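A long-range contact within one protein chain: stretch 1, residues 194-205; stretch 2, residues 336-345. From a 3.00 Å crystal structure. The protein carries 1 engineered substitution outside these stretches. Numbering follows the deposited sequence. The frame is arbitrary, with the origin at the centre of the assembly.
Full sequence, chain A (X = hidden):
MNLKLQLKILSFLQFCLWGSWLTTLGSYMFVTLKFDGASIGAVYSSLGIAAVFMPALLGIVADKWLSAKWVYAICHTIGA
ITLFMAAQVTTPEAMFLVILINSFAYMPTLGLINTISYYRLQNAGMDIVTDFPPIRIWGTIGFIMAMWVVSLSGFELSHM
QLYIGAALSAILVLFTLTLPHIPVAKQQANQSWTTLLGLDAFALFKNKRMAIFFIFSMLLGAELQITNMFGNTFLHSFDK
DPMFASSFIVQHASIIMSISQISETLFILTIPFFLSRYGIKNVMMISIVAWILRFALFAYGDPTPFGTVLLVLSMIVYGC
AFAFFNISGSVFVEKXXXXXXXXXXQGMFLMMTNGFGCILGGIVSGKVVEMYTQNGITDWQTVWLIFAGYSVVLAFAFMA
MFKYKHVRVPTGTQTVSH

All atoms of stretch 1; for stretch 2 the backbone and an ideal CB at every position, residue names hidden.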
# COMPACT_ATOMS: atom_id res chain seq x y z
N THR A 194 17.72 -3.48 -21.08
CA THR A 194 16.31 -3.11 -21.06
C THR A 194 15.49 -4.11 -20.26
O THR A 194 14.47 -3.75 -19.66
CB THR A 194 15.73 -3.05 -22.48
OG1 THR A 194 15.28 -4.35 -22.89
CG2 THR A 194 16.74 -2.54 -23.50
N THR A 195 15.93 -5.37 -20.25
CA THR A 195 15.19 -6.45 -19.53
C THR A 195 15.13 -6.20 -18.02
O THR A 195 14.05 -6.40 -17.44
CB THR A 195 15.84 -7.82 -19.82
OG1 THR A 195 15.86 -8.01 -21.23
CG2 THR A 195 15.10 -8.96 -19.15
N LEU A 196 16.24 -5.73 -17.43
CA LEU A 196 16.34 -5.51 -15.96
C LEU A 196 15.36 -4.45 -15.44
O LEU A 196 14.75 -4.70 -14.38
CB LEU A 196 17.79 -5.10 -15.64
CG LEU A 196 18.86 -6.11 -16.04
CD1 LEU A 196 20.25 -5.57 -15.74
CD2 LEU A 196 18.64 -7.45 -15.35
N LEU A 197 15.17 -3.35 -16.17
CA LEU A 197 14.30 -2.23 -15.71
C LEU A 197 12.82 -2.49 -16.02
O LEU A 197 11.98 -1.67 -15.61
CB LEU A 197 14.77 -0.93 -16.35
CG LEU A 197 16.21 -0.51 -16.02
CD1 LEU A 197 16.59 0.75 -16.77
CD2 LEU A 197 16.38 -0.32 -14.52
N GLY A 198 12.51 -3.59 -16.73
CA GLY A 198 11.15 -3.89 -17.11
C GLY A 198 10.71 -2.98 -18.24
O GLY A 198 9.59 -2.44 -18.20
N LEU A 199 11.58 -2.77 -19.23
CA LEU A 199 11.30 -1.88 -20.34
C LEU A 199 10.76 -2.60 -21.56
O LEU A 199 10.26 -1.94 -22.48
CB LEU A 199 12.56 -1.12 -20.77
CG LEU A 199 12.97 0.02 -19.84
CD1 LEU A 199 13.85 0.97 -20.63
CD2 LEU A 199 11.79 0.73 -19.16
N ASP A 200 10.88 -3.92 -21.60
CA ASP A 200 10.24 -4.69 -22.65
C ASP A 200 8.78 -4.32 -22.78
O ASP A 200 8.29 -4.04 -23.88
CB ASP A 200 10.37 -6.17 -22.35
CG ASP A 200 11.74 -6.53 -21.91
OD1 ASP A 200 12.67 -6.31 -22.71
OD2 ASP A 200 11.87 -7.02 -20.76
N ALA A 201 8.07 -4.26 -21.65
CA ALA A 201 6.61 -4.33 -21.71
C ALA A 201 6.02 -3.09 -22.35
O ALA A 201 4.84 -3.08 -22.69
CB ALA A 201 6.04 -4.58 -20.32
N PHE A 202 6.83 -2.04 -22.54
CA PHE A 202 6.38 -0.93 -23.36
C PHE A 202 6.06 -1.38 -24.78
O PHE A 202 5.02 -1.00 -25.33
CB PHE A 202 7.38 0.21 -23.35
CG PHE A 202 7.41 0.96 -22.07
CD1 PHE A 202 6.24 1.43 -21.51
CD2 PHE A 202 8.59 1.16 -21.40
CE1 PHE A 202 6.25 2.12 -20.32
CE2 PHE A 202 8.61 1.86 -20.21
CZ PHE A 202 7.44 2.34 -19.66
N ALA A 203 6.94 -2.19 -25.40
CA ALA A 203 6.61 -2.80 -26.69
C ALA A 203 5.28 -3.53 -26.59
O ALA A 203 4.43 -3.38 -27.47
CB ALA A 203 7.70 -3.75 -27.17
N LEU A 204 5.05 -4.25 -25.50
CA LEU A 204 3.81 -5.01 -25.35
C LEU A 204 2.57 -4.13 -25.51
O LEU A 204 1.47 -4.65 -25.63
CB LEU A 204 3.82 -5.74 -24.01
CG LEU A 204 2.67 -6.65 -23.61
CD1 LEU A 204 1.56 -5.89 -22.94
CD2 LEU A 204 2.14 -7.43 -24.82
N PHE A 205 2.71 -2.80 -25.55
CA PHE A 205 1.53 -1.97 -25.82
C PHE A 205 1.07 -2.08 -27.28
O PHE A 205 0.03 -1.50 -27.63
CB PHE A 205 1.78 -0.49 -25.45
CG PHE A 205 1.60 -0.18 -23.97
CD1 PHE A 205 0.41 -0.46 -23.32
CD2 PHE A 205 2.63 0.40 -23.24
CE1 PHE A 205 0.25 -0.18 -21.97
CE2 PHE A 205 2.46 0.67 -21.87
CZ PHE A 205 1.27 0.38 -21.25
N UNK A 336 -2.20 -14.16 -20.44
CA UNK A 336 -2.54 -13.49 -21.69
C UNK A 336 -1.35 -13.02 -22.50
O UNK A 336 -1.56 -12.31 -23.47
CB UNK A 336 -3.44 -12.29 -21.39
N UNK A 337 -0.12 -13.33 -22.08
CA UNK A 337 1.04 -12.74 -22.80
C UNK A 337 2.04 -13.83 -23.20
O UNK A 337 1.96 -14.95 -22.65
CB UNK A 337 1.74 -11.69 -21.93
N UNK A 338 2.92 -13.51 -24.15
CA UNK A 338 3.95 -14.47 -24.61
C UNK A 338 4.77 -14.88 -23.38
O UNK A 338 5.20 -13.98 -22.63
CB UNK A 338 4.84 -13.87 -25.69
N UNK A 339 5.05 -16.18 -23.18
CA UNK A 339 5.76 -16.66 -21.99
C UNK A 339 7.12 -16.00 -21.80
O UNK A 339 7.49 -15.65 -20.68
CB UNK A 339 5.94 -18.18 -22.07
N UNK A 340 7.86 -15.79 -22.91
CA UNK A 340 9.16 -15.14 -22.85
C UNK A 340 9.08 -13.82 -22.09
O UNK A 340 9.93 -13.54 -21.24
CB UNK A 340 9.70 -14.91 -24.26
N UNK A 341 8.06 -13.00 -22.39
CA UNK A 341 7.96 -11.66 -21.81
C UNK A 341 7.03 -11.60 -20.60
O UNK A 341 6.83 -10.52 -20.02
CB UNK A 341 7.47 -10.67 -22.87
N UNK A 342 6.50 -12.76 -20.18
CA UNK A 342 5.44 -12.83 -19.18
C UNK A 342 5.81 -12.05 -17.91
O UNK A 342 4.97 -11.35 -17.33
CB UNK A 342 5.14 -14.29 -18.83
N UNK A 343 7.06 -12.13 -17.47
CA UNK A 343 7.42 -11.48 -16.21
C UNK A 343 7.47 -9.97 -16.35
O UNK A 343 7.03 -9.24 -15.45
CB UNK A 343 8.77 -12.00 -15.71
N UNK A 344 8.05 -9.46 -17.45
CA UNK A 344 7.99 -8.03 -17.75
C UNK A 344 6.56 -7.54 -17.74
O UNK A 344 6.29 -6.38 -17.41
CB UNK A 344 8.64 -7.73 -19.10
N UNK A 345 5.62 -8.41 -18.13
CA UNK A 345 4.21 -8.08 -18.03
C UNK A 345 3.84 -7.65 -16.61
O UNK A 345 3.37 -6.53 -16.42
CB UNK A 345 3.36 -9.28 -18.46

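Position 336 lies beyond the reach of stretch 1: nothing there comes within 5.5 Å of its CB, so the contact sets no rule and almost any side chain would do. It is Glu 336.

At 337 the backbone is extended (phi/psi -129/162) and CA-to-CB points toward stretch 1, where Leu 204 CD2 lies 5.2 Å from the ideal CB. That gap is one carbon wide, and the partner is a methyl group; a longer apolar chain would have to turn aside. Valine or isoleucine would suit, leucine or methionine perhaps, and the extended backbone is comfortable for a beta-branched residue. The deposited residue is Val 337, with chi1 in p; its CG2 reaches Leu 204 CD2 at 3.7 Å, an ordinary apolar contact.

Position 338 points sideways, with phi/psi of -58/135, and finds no partner; a small polar residue is one of many choices. Ser 338 occupies it, and its backbone O accepts a weak hydrogen bond from the N of 341. Position 339 is out of reach, and its phi of -57 suits proline among others; Pro 339 is found, its O receiving the N of 342. Position 340, also out of reach, has helical angles and little to constrain it; it is Ala 340.

At 341 CA-to-CB again points toward stretch 1. The ideal CB is 5.4 Å from Asp 200 CB, while the side chain of Leu 204 lies farther off, so a short side chain would leave the leucine untouched. A longer apolar one, such as leucine, isoleucine or methionine, could reach it; a polar chain directed at Asp 200 is also conceivable. The answer is Ile 341, with chi1 in p and chi2 in t, which extends its CD1 to 3.9 Å from Leu 204 CG. Leu 204 thus meets two apolar side chains of this stretch, Val 337 and Ile 341.

Positions 342 and 343 are helical and out of reach of stretch 1, leaving the choice wide. They are Arg 342 and Ala 343.

Position 344 is the most tightly specified. Its CA is 5.2 Å from the CA of Gly 198, the nearest CA pair across the two stretches, and its CB points toward stretch 1. The ideal CB lies 3.7 Å from Asp 200 OD2 and 4.3 Å from Ala 201 CB, so a carboxylate acceptor waits within reach of a very short donor. A serine hydroxyl fits; alanine would fit but leave the acceptor unanswered. Ser 344 is deposited: with chi1 at -89°, its OG donates a 2.6 Å hydrogen bond to Asp 200 OD2. The same OG lies 4.2 Å from Gly 198 CA, and the backbone O of Ser 344 lies 3.4 Å from Ala 201 CB, so a small residue on each side accompanies the close approach.

Position 345 is helical and points sideways, with nothing of stretch 1 within 5.5 Å of its ideal CB; alanine is one of several reasonable choices. In Ala 345, the backbone N approaches Ala 201 CB at 4.4 Å.

Stretch 2 (336-345) EVSPAIRASA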
# COMPACT_ATOMS: atom_id res chain seq x y z
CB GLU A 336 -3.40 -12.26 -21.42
CG GLU A 336 -4.80 -12.45 -20.94
CD GLU A 336 -5.72 -12.90 -22.04
OE1 GLU A 336 -5.58 -12.39 -23.19
OE2 GLU A 336 -6.62 -13.73 -21.78
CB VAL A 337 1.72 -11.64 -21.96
CG1 VAL A 337 2.70 -12.22 -20.96
CG2 VAL A 337 2.40 -10.59 -22.83
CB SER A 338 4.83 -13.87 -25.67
OG SER A 338 4.05 -13.48 -26.80
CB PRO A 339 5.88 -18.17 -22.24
CG PRO A 339 4.78 -18.48 -23.23
CD PRO A 339 4.76 -17.27 -24.13
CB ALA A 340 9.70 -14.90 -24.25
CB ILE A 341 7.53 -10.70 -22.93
CG1 ILE A 341 6.00 -10.62 -23.04
CG2 ILE A 341 8.10 -11.21 -24.24
CD1 ILE A 341 5.47 -9.36 -23.88
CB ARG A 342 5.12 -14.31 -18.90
CG ARG A 342 4.46 -14.64 -17.55
CD ARG A 342 4.56 -16.13 -17.16
NE ARG A 342 3.59 -17.03 -17.78
CZ ARG A 342 2.67 -17.70 -17.10
NH1 ARG A 342 2.59 -17.56 -15.78
NH2 ARG A 342 1.81 -18.52 -17.72
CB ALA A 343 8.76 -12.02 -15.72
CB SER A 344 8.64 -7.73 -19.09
OG SER A 344 10.04 -7.47 -18.99
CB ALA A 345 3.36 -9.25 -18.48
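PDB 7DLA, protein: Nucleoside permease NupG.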